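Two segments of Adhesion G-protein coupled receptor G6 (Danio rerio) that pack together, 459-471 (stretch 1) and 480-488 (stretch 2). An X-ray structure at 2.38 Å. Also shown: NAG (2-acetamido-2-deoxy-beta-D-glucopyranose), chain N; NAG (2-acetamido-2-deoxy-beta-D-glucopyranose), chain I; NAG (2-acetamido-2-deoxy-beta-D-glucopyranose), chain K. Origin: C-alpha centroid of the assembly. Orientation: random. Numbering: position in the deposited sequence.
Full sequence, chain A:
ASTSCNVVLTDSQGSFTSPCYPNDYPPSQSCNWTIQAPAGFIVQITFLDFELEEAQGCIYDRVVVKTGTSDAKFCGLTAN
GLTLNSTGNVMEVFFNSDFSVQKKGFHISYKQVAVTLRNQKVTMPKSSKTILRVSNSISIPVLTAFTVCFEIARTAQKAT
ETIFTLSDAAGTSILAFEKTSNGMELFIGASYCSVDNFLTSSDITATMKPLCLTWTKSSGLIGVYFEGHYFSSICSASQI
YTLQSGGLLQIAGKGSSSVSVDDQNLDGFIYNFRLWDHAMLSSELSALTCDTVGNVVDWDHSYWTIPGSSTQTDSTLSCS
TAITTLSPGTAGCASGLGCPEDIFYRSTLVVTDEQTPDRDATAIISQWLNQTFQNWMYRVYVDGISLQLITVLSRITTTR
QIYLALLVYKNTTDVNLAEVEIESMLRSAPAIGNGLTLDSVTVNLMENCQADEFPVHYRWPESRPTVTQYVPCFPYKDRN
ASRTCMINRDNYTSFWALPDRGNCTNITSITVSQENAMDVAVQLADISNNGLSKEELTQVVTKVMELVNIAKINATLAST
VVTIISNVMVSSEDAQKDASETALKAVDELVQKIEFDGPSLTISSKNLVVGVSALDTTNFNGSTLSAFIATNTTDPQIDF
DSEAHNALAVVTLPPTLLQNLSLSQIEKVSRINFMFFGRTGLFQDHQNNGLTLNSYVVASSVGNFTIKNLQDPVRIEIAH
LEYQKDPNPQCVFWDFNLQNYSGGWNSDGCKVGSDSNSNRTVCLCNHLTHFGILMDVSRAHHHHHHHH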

ATOM      1  N   ARG A 459     -14.586   4.806   4.816  1.00 17.12           N
ATOM      2  CA  ARG A 459     -13.635   5.263   3.815  1.00 17.20           C
ATOM      3  C   ARG A 459     -13.783   4.416   2.555  1.00 22.47           C
ATOM      4  O   ARG A 459     -13.413   3.237   2.534  1.00 23.49           O
ATOM      5  N   TRP A 460     -14.314   5.008   1.527  1.00 23.49           N
ATOM      6  CA  TRP A 460     -14.621   4.230   0.341  1.00 23.50           C
ATOM      7  C   TRP A 460     -13.480   4.378  -0.644  1.00 24.64           C
ATOM      8  O   TRP A 460     -13.054   5.505  -0.897  1.00 27.77           O
ATOM      9  N   PRO A 461     -12.935   3.292  -1.192  1.00 21.72           N
ATOM     10  CA  PRO A 461     -11.826   3.417  -2.150  1.00 24.32           C
ATOM     11  C   PRO A 461     -12.315   3.821  -3.539  1.00 25.66           C
ATOM     12  O   PRO A 461     -13.516   3.868  -3.809  1.00 27.23           O
ATOM     13  N   GLU A 462     -11.344   4.138  -4.408  1.00 25.82           N
ATOM     14  CA  GLU A 462     -11.611   4.552  -5.790  1.00 26.97           C
ATOM     15  C   GLU A 462     -12.255   3.411  -6.556  1.00 24.26           C
ATOM     16  O   GLU A 462     -11.901   2.246  -6.354  1.00 24.15           O
ATOM     17  N   SER A 463     -13.241   3.727  -7.395  1.00 23.37           N
ATOM     18  CA  SER A 463     -14.014   2.661  -8.020  1.00 26.36           C
ATOM     19  C   SER A 463     -14.368   2.986  -9.459  1.00 30.77           C
ATOM     20  O   SER A 463     -14.761   4.111  -9.773  1.00 36.56           O
ATOM     21  N   ARG A 464     -14.304   1.962 -10.309  1.00 33.53           N
ATOM     22  CA  ARG A 464     -14.841   2.011 -11.664  1.00 30.80           C
ATOM     23  C   ARG A 464     -16.370   2.140 -11.610  1.00 27.93           C
ATOM     24  O   ARG A 464     -16.980   1.828 -10.585  1.00 28.39           O
ATOM     25  N   PRO A 465     -17.000   2.685 -12.664  1.00 28.30           N
ATOM     26  CA  PRO A 465     -18.474   2.789 -12.680  1.00 24.92           C
ATOM     27  C   PRO A 465     -19.184   1.438 -12.626  1.00 26.56           C
ATOM     28  O   PRO A 465     -18.750   0.463 -13.247  1.00 30.74           O
ATOM     29  N   THR A 466     -20.305   1.432 -11.877  1.00 28.64           N
ATOM     30  CA  THR A 466     -21.210   0.319 -11.499  1.00 30.71           C
ATOM     31  C   THR A 466     -20.566  -0.685 -10.534  1.00 32.09           C
ATOM     32  O   THR A 466     -21.163  -1.723 -10.239  1.00 38.32           O
ATOM     33  N   VAL A 467     -19.388  -0.384  -9.986  1.00 29.42           N
ATOM     34  CA  VAL A 467     -18.780  -1.190  -8.928  1.00 30.49           C
ATOM     35  C   VAL A 467     -19.404  -0.787  -7.600  1.00 32.90           C
ATOM     36  O   VAL A 467     -19.542   0.408  -7.316  1.00 32.42           O
ATOM     37  N   THR A 468     -19.811  -1.777  -6.798  1.00 34.68           N
ATOM     38  CA  THR A 468     -20.209  -1.560  -5.412  1.00 30.81           C
ATOM     39  C   THR A 468     -19.078  -2.009  -4.491  1.00 28.16           C
ATOM     40  O   THR A 468     -18.555  -3.118  -4.646  1.00 28.86           O
ATOM     41  N   GLN A 469     -18.686  -1.138  -3.557  1.00 22.23           N
ATOM     42  CA  GLN A 469     -17.644  -1.436  -2.584  1.00 20.52           C
ATOM     43  C   GLN A 469     -18.231  -1.668  -1.202  1.00 22.70           C
ATOM     44  O   GLN A 469     -19.232  -1.061  -0.838  1.00 26.16           O
ATOM     45  N   TYR A 470     -17.557  -2.498  -0.409  1.00 26.48           N
ATOM     46  CA  TYR A 470     -18.005  -2.845   0.934  1.00 24.76           C
ATOM     47  C   TYR A 470     -16.932  -2.433   1.922  1.00 25.44           C
ATOM     48  O   TYR A 470     -15.744  -2.674   1.679  1.00 28.81           O
ATOM     49  N   VAL A 471     -17.341  -1.785   3.008  1.00 21.94           N
ATOM     50  CA  VAL A 471     -16.443  -1.404   4.096  1.00 23.37           C
ATOM     51  C   VAL A 471     -17.045  -1.942   5.398  1.00 27.31           C
ATOM     52  O   VAL A 471     -18.235  -2.303   5.437  1.00 28.18           O
ATOM     53  N   ASN A 480     -21.416  -5.339   7.018  1.00 32.28           N
ATOM     54  CA  ASN A 480     -20.862  -4.376   6.074  1.00 35.70           C
ATOM     55  C   ASN A 480     -21.822  -3.228   5.778  1.00 39.00           C
ATOM     56  O   ASN A 480     -23.045  -3.339   5.926  1.00 45.61           O
ATOM     57  N   ALA A 481     -21.246  -2.133   5.292  1.00 31.26           N
ATOM     58  CA  ALA A 481     -21.960  -1.086   4.579  1.00 23.58           C
ATOM     59  C   ALA A 481     -21.543  -1.155   3.121  1.00 25.38           C
ATOM     60  O   ALA A 481     -20.535  -1.780   2.792  1.00 30.91           O
ATOM     61  N   SER A 482     -22.317  -0.521   2.239  1.00 27.24           N
ATOM     62  CA  SER A 482     -22.004  -0.554   0.812  1.00 24.88           C
ATOM     63  C   SER A 482     -22.320   0.782   0.157  1.00 22.87           C
ATOM     64  O   SER A 482     -23.182   1.525   0.624  1.00 18.22           O
ATOM     65  N   ARG A 483     -21.580   1.085  -0.918  1.00 27.34           N
ATOM     66  CA  ARG A 483     -21.749   2.295  -1.726  1.00 25.12           C
ATOM     67  C   ARG A 483     -21.432   1.964  -3.177  1.00 27.68           C
ATOM     68  O   ARG A 483     -20.479   1.230  -3.457  1.00 24.63           O
ATOM     69  N   THR A 484     -22.226   2.507  -4.101  1.00 32.44           N
ATOM     70  CA  THR A 484     -22.093   2.206  -5.524  1.00 26.61           C
ATOM     71  C   THR A 484     -21.679   3.457  -6.287  1.00 22.62           C
ATOM     72  O   THR A 484     -22.246   4.537  -6.077  1.00 29.06           O
ATOM     73  N   CYS A 485     -20.666   3.309  -7.137  1.00 18.59           N
ATOM     74  CA  CYS A 485     -20.258   4.311  -8.117  1.00 22.20           C
ATOM     75  C   CYS A 485     -21.190   4.204  -9.328  1.00 30.78           C
ATOM     76  O   CYS A 485     -21.048   3.292 -10.147  1.00 27.53           O
ATOM     77  N   MET A 486     -22.134   5.149  -9.463  1.00 35.92           N
ATOM     78  CA  MET A 486     -23.190   5.124 -10.478  1.00 31.54           C
ATOM     79  C   MET A 486     -22.855   6.011 -11.676  1.00 32.54           C
ATOM     80  O   MET A 486     -22.027   6.920 -11.595  1.00 32.36           O
ATOM     81  N   ILE A 487     -23.567   5.776 -12.782  1.00 35.88           N
ATOM     82  CA  ILE A 487     -23.478   6.610 -13.982  1.00 36.14           C
ATOM     83  C   ILE A 487     -24.697   7.525 -14.073  1.00 35.42           C
ATOM     84  O   ILE A 487     -25.839   7.052 -14.191  1.00 32.55           O
ATOM     85  N   ASN A 488     -24.447   8.833 -14.031  1.00 35.58           N
ATOM     86  CA  ASN A 488     -25.471   9.821 -14.337  1.00 38.11           C
ATOM     87  C   ASN A 488     -25.793   9.744 -15.824  1.00 40.73           C
ATOM     88  O   ASN A 488     -24.978  10.131 -16.663  1.00 42.76           O
TER

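This contact is an antiparallel pairing of two strands, bridged from T468-T484 to V471-A481, with one side chain layer covered by W460 and the other lined by hydroxyls and an aromatic ring, with a sugar nearby. Backbone hydrogen bonds hold the register: Q469 N to R483 O is 3.0 Å, and A481 N to V471 O is 3.0 Å. The pairing reaches back into the type II turn R464-V467, where T466 N donates to C485 O at 2.6 Å.

Side chains alternate between the two faces. T468, Y470, S482 and T484 share one. T468 and T484 both take the m rotamer, and OG1 of T468 lies 2.6 Å from OG1 of T484, a hydrogen bond between hydroxyls. T468 CG2 also meets S482 CB at 3.8 Å. Y470 is m, with chi2 near 89°, and its CE2 lies 3.6 Å from S482 CB. S482 is p.

Q469, V471, A481 and R483 point to the other face. Here W460, rotamer m, points toward stretch 2. R483 CB sits over the face of the W460 six-membered ring, 3.5 Å from the centroid, a CH-pi contact. W460 CH2 also touches A481 CB at 3.9 Å. V471, rotamer m, adds CG2 to A481 CB at 4.2 Å. Q469 starts on this face, but its end leads away; its NE2 donates to S463 OG at 3.1 Å, within stretch 1.

Near the turn, C485 is t and points toward stretch 1. C485 SG lies 3.6 Å from S463 O, and C485 is bonded covalently to a group elsewhere in the structure. P465 CB packs on I487 CG1 at 3.8 Å.

N480, rotamer m, is glycosylated: its ND2 is 1.4 Å from C1 of NAG (chain N). S482 OG lies 3.6 Å from C8 of NAG (chain K), whose O7 is at the edge of the Y470 ring.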

ATOM      1  CB  ARG A 459     -12.219   5.212   4.369  1.00 17.17           C
ATOM      2  CG  ARG A 459     -11.935   6.286   5.366  1.00 17.10           C
ATOM      3  CD  ARG A 459     -10.462   6.578   5.405  1.00 20.49           C
ATOM      4  NE  ARG A 459     -10.135   7.420   6.550  1.00 29.62           N
ATOM      5  CZ  ARG A 459      -8.896   7.638   6.991  1.00 33.20           C
ATOM      6  NH1 ARG A 459      -7.862   7.082   6.368  1.00 31.50           N
ATOM      7  NH2 ARG A 459      -8.687   8.424   8.047  1.00 32.16           N
ATOM      8  CB  TRP A 460     -15.919   4.714  -0.288  1.00 17.59           C
ATOM      9  CG  TRP A 460     -17.052   4.774   0.671  1.00 17.52           C
ATOM     10  CD1 TRP A 460     -17.465   5.856   1.409  1.00 17.46           C
ATOM     11  CD2 TRP A 460     -17.924   3.697   1.022  1.00 17.56           C
ATOM     12  NE1 TRP A 460     -18.533   5.511   2.210  1.00 17.44           N
ATOM     13  CE2 TRP A 460     -18.839   4.194   1.985  1.00 17.49           C
ATOM     14  CE3 TRP A 460     -18.005   2.350   0.636  1.00 17.66           C
ATOM     15  CZ2 TRP A 460     -19.830   3.403   2.551  1.00 17.52           C
ATOM     16  CZ3 TRP A 460     -19.005   1.560   1.199  1.00 19.30           C
ATOM     17  CH2 TRP A 460     -19.905   2.100   2.147  1.00 18.78           C
ATOM     18  CB  PRO A 461     -11.203   2.014  -2.162  1.00 22.03           C
ATOM     19  CG  PRO A 461     -12.311   1.099  -1.733  1.00 19.21           C
ATOM     20  CD  PRO A 461     -13.217   1.892  -0.834  1.00 17.82           C
ATOM     21  CB  GLU A 462     -10.303   4.956  -6.488  1.00 29.59           C
ATOM     22  CG  GLU A 462     -10.437   5.721  -7.804  1.00 31.92           C
ATOM     23  CD  GLU A 462      -9.108   5.824  -8.538  1.00 36.61           C
ATOM     24  OE1 GLU A 462      -8.060   5.766  -7.865  1.00 38.05           O
ATOM     25  OE2 GLU A 462      -9.102   5.951  -9.783  1.00 42.17           O
ATOM     26  CB  SER A 463     -15.310   2.387  -7.257  1.00 27.89           C
ATOM     27  OG  SER A 463     -15.068   2.267  -5.867  1.00 34.52           O
ATOM     28  CB  ARG A 464     -14.391   0.757 -12.430  1.00 30.43           C
ATOM     29  CG  ARG A 464     -12.889   0.754 -12.733  1.00 32.71           C
ATOM     30  CD  ARG A 464     -12.481  -0.326 -13.731  1.00 41.92           C
ATOM     31  NE  ARG A 464     -11.582  -1.308 -13.107  1.00 46.99           N
ATOM     32  CZ  ARG A 464     -10.326  -1.557 -13.483  1.00 46.25           C
ATOM     33  NH1 ARG A 464      -9.786  -0.911 -14.517  1.00 47.51           N
ATOM     34  NH2 ARG A 464      -9.610  -2.469 -12.823  1.00 43.43           N
ATOM     35  CB  PRO A 465     -18.758   3.490 -14.012  1.00 23.17           C
ATOM     36  CG  PRO A 465     -17.554   4.298 -14.260  1.00 22.21           C
ATOM     37  CD  PRO A 465     -16.390   3.525 -13.720  1.00 27.59           C
ATOM     38  CB  THR A 466     -21.831  -0.439 -12.693  1.00 29.81           C
ATOM     39  OG1 THR A 466     -20.876  -1.362 -13.218  1.00 28.17           O
ATOM     40  CG2 THR A 466     -22.327   0.515 -13.814  1.00 19.90           C
ATOM     41  CB  VAL A 467     -17.252  -0.988  -8.907  1.00 29.08           C
ATOM     42  CG1 VAL A 467     -16.605  -1.416  -7.590  1.00 29.89           C
ATOM     43  CG2 VAL A 467     -16.609  -1.679 -10.082  1.00 28.16           C
ATOM     44  CB  THR A 468     -21.506  -2.316  -5.108  1.00 26.82           C
ATOM     45  OG1 THR A 468     -22.568  -1.717  -5.853  1.00 26.04           O
ATOM     46  CG2 THR A 468     -21.861  -2.260  -3.618  1.00 28.01           C
ATOM     47  CB  GLN A 469     -16.644  -0.295  -2.495  1.00 18.49           C
ATOM     48  CG  GLN A 469     -15.947  -0.073  -3.771  1.00 19.87           C
ATOM     49  CD  GLN A 469     -14.592  -0.722  -3.803  1.00 25.84           C
ATOM     50  OE1 GLN A 469     -14.256  -1.565  -2.951  1.00 33.19           O
ATOM     51  NE2 GLN A 469     -13.790  -0.342  -4.797  1.00 23.38           N
ATOM     52  CB  TYR A 470     -18.299  -4.340   1.056  1.00 18.38           C
ATOM     53  CG  TYR A 470     -19.417  -4.784   0.153  1.00 21.45           C
ATOM     54  CD1 TYR A 470     -19.156  -5.200  -1.152  1.00 20.89           C
ATOM     55  CD2 TYR A 470     -20.735  -4.772   0.596  1.00 23.37           C
ATOM     56  CE1 TYR A 470     -20.170  -5.579  -1.998  1.00 22.53           C
ATOM     57  CE2 TYR A 470     -21.766  -5.170  -0.239  1.00 25.88           C
ATOM     58  CZ  TYR A 470     -21.467  -5.575  -1.534  1.00 27.59           C
ATOM     59  OH  TYR A 470     -22.467  -5.971  -2.390  1.00 33.36           O
ATOM     60  CB  VAL A 471     -16.228   0.128   4.156  1.00 22.40           C
ATOM     61  CG1 VAL A 471     -15.591   0.668   2.874  1.00 21.17           C
ATOM     62  CG2 VAL A 471     -17.506   0.803   4.479  1.00 21.55           C
ATOM     63  CB  ASN A 480     -20.551  -5.010   4.719  1.00 43.28           C
ATOM     64  CG  ASN A 480     -19.684  -6.222   4.805  1.00 55.21           C
ATOM     65  OD1 ASN A 480     -18.799  -6.317   5.652  1.00 55.20           O
ATOM     66  ND2 ASN A 480     -19.935  -7.173   3.887  1.00 68.12           N
ATOM     67  CB  ALA A 481     -21.645   0.298   5.151  1.00 17.58           C
ATOM     68  CB  SER A 482     -22.749  -1.670   0.072  1.00 22.16           C
ATOM     69  OG  SER A 482     -24.092  -1.289  -0.151  1.00 27.45           O
ATOM     70  CB  ARG A 483     -20.845   3.445  -1.263  1.00 20.15           C
ATOM     71  CG  ARG A 483     -21.424   4.823  -1.488  1.00 23.92           C
ATOM     72  CD  ARG A 483     -20.475   5.928  -1.041  1.00 24.94           C
ATOM     73  NE  ARG A 483     -21.070   7.263  -1.128  1.00 25.64           N
ATOM     74  CZ  ARG A 483     -20.375   8.396  -0.993  1.00 27.00           C
ATOM     75  NH1 ARG A 483     -19.060   8.348  -0.783  1.00 24.14           N
ATOM     76  NH2 ARG A 483     -20.986   9.577  -1.073  1.00 28.71           N
ATOM     77  CB  THR A 484     -23.401   1.641  -6.091  1.00 28.09           C
ATOM     78  OG1 THR A 484     -23.803   0.520  -5.300  1.00 32.71           O
ATOM     79  CG2 THR A 484     -23.220   1.162  -7.534  1.00 29.26           C
ATOM     80  CB  CYS A 485     -18.803   4.071  -8.511  1.00 23.08           C
ATOM     81  SG  CYS A 485     -18.121   5.277  -9.661  0.57 18.67           S
ATOM     82  CB  MET A 486     -24.520   5.601  -9.897  1.00 28.35           C
ATOM     83  CG  MET A 486     -24.900   4.952  -8.612  1.00 27.38           C
ATOM     84  SD  MET A 486     -26.176   3.718  -8.834  0.73 31.11           S
ATOM     85  CE  MET A 486     -27.560   4.751  -9.323  1.00 33.84           C
ATOM     86  CB  ILE A 487     -23.368   5.766 -15.249  1.00 33.43           C
ATOM     87  CG1 ILE A 487     -22.058   5.014 -15.221  1.00 32.94           C
ATOM     88  CG2 ILE A 487     -23.455   6.643 -16.482  1.00 31.43           C
ATOM     89  CD1 ILE A 487     -22.087   3.908 -16.128  1.00 32.51           C
ATOM     90  CB  ASN A 488     -24.983  11.215 -13.964  1.00 36.40           C
ATOM     91  CG  ASN A 488     -25.951  12.278 -14.373  1.00 40.29           C
ATOM     92  OD1 ASN A 488     -27.153  12.120 -14.198  1.00 41.46           O
ATOM     93  ND2 ASN A 488     -25.444  13.367 -14.931  1.00 43.98           N
TER
HETATM   94  C1  NAG N 912     -19.290  -8.450   3.661  1.00 62.55           C
HETATM   95  C2  NAG N 912     -20.302  -9.613   3.678  1.00 69.69           C
HETATM   96  C3  NAG N 912     -19.616 -10.938   3.288  1.00 70.17           C
HETATM   97  C4  NAG N 912     -18.816 -10.822   1.989  1.00 68.18           C
HETATM   98  C5  NAG N 912     -17.878  -9.608   2.000  1.00 66.97           C
HETATM   99  C6  NAG N 912     -17.249  -9.355   0.645  1.00 63.51           C
HETATM  100  C7  NAG N 912     -22.082  -9.106   5.304  1.00 81.87           C
HETATM  101  C8  NAG N 912     -22.601  -9.359   6.689  1.00 81.68           C
HETATM  102  N2  NAG N 912     -20.945  -9.734   4.980  1.00 75.23           N
HETATM  103  O3  NAG N 912     -20.612 -11.945   3.126  1.00 69.59           O
HETATM  104  O4  NAG N 912     -18.046 -12.005   1.772  1.00 62.98           O
HETATM  105  O5  NAG N 912     -18.599  -8.414   2.358  1.00 66.77           O
HETATM  106  O6  NAG N 912     -16.552  -8.118   0.577  1.00 59.16           O
HETATM  107  O7  NAG N 912     -22.660  -8.351   4.517  1.00 85.35           O
HETATM  108  C1  NAG I 907     -23.131  17.315 -15.005  1.00 54.84           C
HETATM  109  C2  NAG I 907     -24.263  17.046 -13.984  1.00 60.52           C
HETATM  110  C3  NAG I 907     -24.001  17.826 -12.680  1.00 55.12           C
HETATM  111  C4  NAG I 907     -22.591  17.572 -12.147  1.00 56.91           C
HETATM  112  C5  NAG I 907     -21.544  17.835 -13.239  1.00 59.04           C
HETATM  113  C6  NAG I 907     -20.123  17.524 -12.812  1.00 63.84           C
HETATM  114  C7  NAG I 907     -26.701  16.787 -14.353  1.00 74.79           C
HETATM  115  C8  NAG I 907     -27.893  17.327 -15.092  1.00 69.55           C
HETATM  116  N2  NAG I 907     -25.543  17.422 -14.574  1.00 71.14           N
HETATM  117  O3  NAG I 907     -24.961  17.464 -11.692  1.00 49.22           O
HETATM  118  O4  NAG I 907     -22.335  18.389 -11.007  1.00 55.50           O
HETATM  119  O5  NAG I 907     -21.830  17.021 -14.395  1.00 55.08           O
HETATM  120  O6  NAG I 907     -19.521  16.514 -13.614  1.00 66.02           O
HETATM  121  O7  NAG I 907     -26.790  15.832 -13.580  1.00 79.67           O
HETATM  122  C1  NAG K 909     -27.696  -6.631   4.865  1.00 46.04           C
HETATM  123  C2  NAG K 909     -26.905  -6.669   3.541  1.00 50.45           C
HETATM  124  C3  NAG K 909     -27.695  -7.422   2.449  1.00 55.97           C
HETATM  125  C4  NAG K 909     -28.117  -8.808   2.937  1.00 56.77           C
HETATM  126  C5  NAG K 909     -28.901  -8.687   4.253  1.00 55.53           C
HETATM  127  C6  NAG K 909     -29.309 -10.022   4.849  1.00 54.37           C
HETATM  128  C7  NAG K 909     -25.283  -4.930   2.962  1.00 48.55           C
HETATM  129  C8  NAG K 909     -25.077  -3.507   2.541  1.00 46.12           C
HETATM  130  N2  NAG K 909     -26.555  -5.322   3.111  1.00 47.47           N
HETATM  131  O3  NAG K 909     -26.894  -7.564   1.277  1.00 56.47           O
HETATM  132  O4  NAG K 909     -28.879  -9.492   1.943  1.00 54.18           O
HETATM  133  O5  NAG K 909     -28.104  -7.997   5.240  1.00 51.70           O
HETATM  134  O6  NAG K 909     -28.305 -10.601   5.676  1.00 52.42           O
HETATM  135  O7  NAG K 909     -24.336  -5.698   3.147  1.00 50.69           O